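Local coordinates for metallo-beta-lactamase (Serratia marcescens, PDB 6K4X), which hydrolyses the beta-lactam ring of antibiotics as a dizinc enzyme of subclass B3, and here holds a thiol-bearing benzoic acid inhibitor at its metal centre, at residues His145-His150 with Phe172-Thr177. Sequence-based numbering, arbitrary orientation.
With ZN (zinc ion), chain B; D0U (4-azanyl-2-sulfanyl-benzoic acid), chain E.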
loop_
_atom_site.group_PDB
_atom_site.type_symbol
_atom_site.label_atom_id
_atom_site.label_comp_id
_atom_site.label_asym_id
_atom_site.label_seq_id
_atom_site.Cartn_x
_atom_site.Cartn_y
_atom_site.Cartn_z
ATOM N N HIS A 145 0.098 9.286 -5.520
ATOM C CA HIS A 145 -0.385 10.394 -4.693
ATOM C C HIS A 145 0.425 10.432 -3.405
ATOM O O HIS A 145 0.424 9.479 -2.642
ATOM C CB HIS A 145 -1.864 10.246 -4.337
ATOM C CG HIS A 145 -2.732 10.109 -5.531
ATOM N ND1 HIS A 145 -3.473 11.157 -6.032
ATOM C CD2 HIS A 145 -3.027 9.026 -6.281
ATOM C CE1 HIS A 145 -4.162 10.721 -7.070
ATOM N NE2 HIS A 145 -3.902 9.427 -7.244
ATOM N N ALA A 146 1.129 11.535 -3.176
ATOM C CA ALA A 146 1.872 11.675 -1.933
ATOM C C ALA A 146 0.891 11.684 -0.770
ATOM O O ALA A 146 -0.003 12.532 -0.690
ATOM C CB ALA A 146 2.710 12.925 -1.945
ATOM N N THR A 147 1.098 10.756 0.160
ATOM C CA THR A 147 0.317 10.691 1.388
ATOM C C THR A 147 1.254 10.500 2.565
ATOM O O THR A 147 1.248 9.455 3.211
ATOM C CB THR A 147 -0.777 9.609 1.349
ATOM O OG1 THR A 147 -0.241 8.307 1.079
ATOM C CG2 THR A 147 -1.828 9.924 0.312
ATOM N N PRO A 148 2.079 11.514 2.863
ATOM C CA PRO A 148 3.029 11.442 3.971
ATOM C C PRO A 148 2.341 11.517 5.338
ATOM O O PRO A 148 1.156 11.873 5.471
ATOM C CB PRO A 148 3.906 12.675 3.734
ATOM C CG PRO A 148 2.951 13.673 3.108
ATOM C CD PRO A 148 2.135 12.811 2.163
ATOM N N GLY A 149 3.123 11.212 6.356
ATOM C CA GLY A 149 2.729 11.406 7.716
ATOM C C GLY A 149 3.081 10.215 8.568
ATOM O O GLY A 149 3.789 10.332 9.554
ATOM N N HIS A 150 2.599 9.035 8.188
ATOM C CA HIS A 150 3.078 7.767 8.780
ATOM C C HIS A 150 4.555 7.540 8.435
ATOM O O HIS A 150 5.309 7.017 9.266
ATOM C CB HIS A 150 2.137 6.647 8.373
ATOM C CG HIS A 150 2.465 5.308 8.913
ATOM N ND1 HIS A 150 2.046 4.906 10.146
ATOM C CD2 HIS A 150 3.101 4.255 8.359
ATOM C CE1 HIS A 150 2.402 3.632 10.321
ATOM N NE2 HIS A 150 3.100 3.218 9.256
ATOM N N PHE A 172 -5.114 1.877 -3.865
ATOM C CA PHE A 172 -4.328 1.131 -2.890
ATOM C C PHE A 172 -3.863 2.139 -1.862
ATOM O O PHE A 172 -2.987 2.963 -2.119
ATOM C CB PHE A 172 -3.188 0.373 -3.568
ATOM C CG PHE A 172 -2.563 -0.700 -2.715
ATOM C CD1 PHE A 172 -1.884 -0.388 -1.556
ATOM C CD2 PHE A 172 -2.678 -2.025 -3.061
ATOM C CE1 PHE A 172 -1.303 -1.377 -0.776
ATOM C CE2 PHE A 172 -2.083 -3.003 -2.295
ATOM C CZ PHE A 172 -1.394 -2.686 -1.155
ATOM N N ALA A 173 -4.552 2.146 -0.724
ATOM C CA ALA A 173 -4.430 3.226 0.255
ATOM C C ALA A 173 -3.270 2.950 1.216
ATOM O O ALA A 173 -3.270 1.945 1.930
ATOM C CB ALA A 173 -5.737 3.382 0.983
ATOM N N ASP A 174 -2.300 3.859 1.225
ATOM C CA ASP A 174 -1.255 3.807 2.220
ATOM C C ASP A 174 -1.854 4.027 3.609
ATOM O O ASP A 174 -2.966 4.559 3.772
ATOM C CB ASP A 174 -0.197 4.864 1.948
ATOM C CG ASP A 174 1.073 4.679 2.756
ATOM O OD1 ASP A 174 1.294 3.569 3.234
ATOM O OD2 ASP A 174 1.852 5.663 2.809
ATOM N N SER A 175 -1.113 3.586 4.626
ATOM C CA SER A 175 -1.432 3.846 6.034
ATOM C C SER A 175 -1.367 5.335 6.342
ATOM O O SER A 175 -0.418 6.019 5.992
ATOM C CB SER A 175 -0.511 3.077 6.920
ATOM O OG SER A 175 -0.590 1.703 6.601
ATOM N N LEU A 176 -2.376 5.801 7.088
ATOM C CA LEU A 176 -2.480 7.195 7.510
ATOM C C LEU A 176 -2.434 7.309 9.035
ATOM O O LEU A 176 -3.015 8.247 9.608
ATOM C CB LEU A 176 -3.787 7.777 6.987
ATOM C CG LEU A 176 -4.000 7.696 5.481
ATOM C CD1 LEU A 176 -5.336 8.316 5.111
ATOM C CD2 LEU A 176 -2.854 8.339 4.709
ATOM N N THR A 177 -1.771 6.356 9.698
ATOM C CA THR A 177 -1.878 6.180 11.132
ATOM C C THR A 177 -0.764 6.919 11.879
ATOM O O THR A 177 0.434 6.741 11.629
ATOM C CB THR A 177 -1.840 4.693 11.457
ATOM O OG1 THR A 177 -0.669 4.151 10.842
ATOM C CG2 THR A 177 -3.086 3.978 10.988
HETATM ZN ZN ZN B . 3.933 1.450 8.753
HETATM O O2 D0U E . 0.728 0.528 8.622
HETATM C C7 D0U E . 0.257 0.921 9.711
HETATM O O1 D0U E . -0.804 1.609 9.773
HETATM C C3 D0U E . 0.935 0.617 10.999
HETATM C C2 D0U E . 0.183 0.888 12.175
HETATM C C4 D0U E . 2.231 0.079 11.098
HETATM S S1 D0U E . 3.277 -0.433 9.851
HETATM C C5 D0U E . 2.739 -0.127 12.400
HETATM C C6 D0U E . 2.011 0.155 13.557
HETATM N N1 D0U E . 2.535 -0.099 14.818
HETATM C C1 D0U E . 0.738 0.635 13.430
HETATM O O HOH W 1 1.346 8.224 5.665
#
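His150 runs alongside Thr177, their side chains heading in a common direction, and the pair illustrates how a second-shell carbonyl orients a metal-binding imidazole. His150 ND1 donates to Thr177 O at 2.9 Å with an N-H...O angle of 164°; the oxygen sits in the ring plane and is met on a lone pair. CG of His150 is anti to the backbone N (chi1 -179°), and His150 NE2, across the ring, binds the zinc ion at 2.0 Å. The zinc and Thr177 O bonds together hold the ring in its rotation, and the latter would be expected to favour the tautomer that leaves NE2 to the metal. His72, His74 and the inhibitor sulfur S1 complete this zinc site. Ser175 CB covers one face of the imidazole in a CH-pi contact, 4.2 Å from the centroid and displaced toward the rim.

The hydroxyls of Ser175 and Thr177 divide the inhibitor carboxylate between them: Ser175 OG donates to O2 at 2.7 Å, and Thr177 OG1 to O1. One water stitches the two loops on the backbone side of the imidazole, accepting from His150 N and donating to Thr147 O and Ser175 O. Nearer the strands, Thr147 and Asp174 pass one another heading opposite ways, with Thr147 OG1 3.6 Å from Asp174 CB; each has its stronger polar partner outside the pair, Thr156 for Thr147 and the zinc ligand His72 for Asp174. Thr147 CB also meets Leu176 CD2 at 4.1 Å.

Both loops leave the ends of strands 140-146 and 166-173, which flank strand 155-163 in one sheet, a metallo-beta-lactamase layout that carries metal ligands on loops at strand ends. Helix 190-205 packs on Thr147 and Leu176 through Val203, while helix 241-260 meets Leu176 through Ile245 and Thr177 through Arg252.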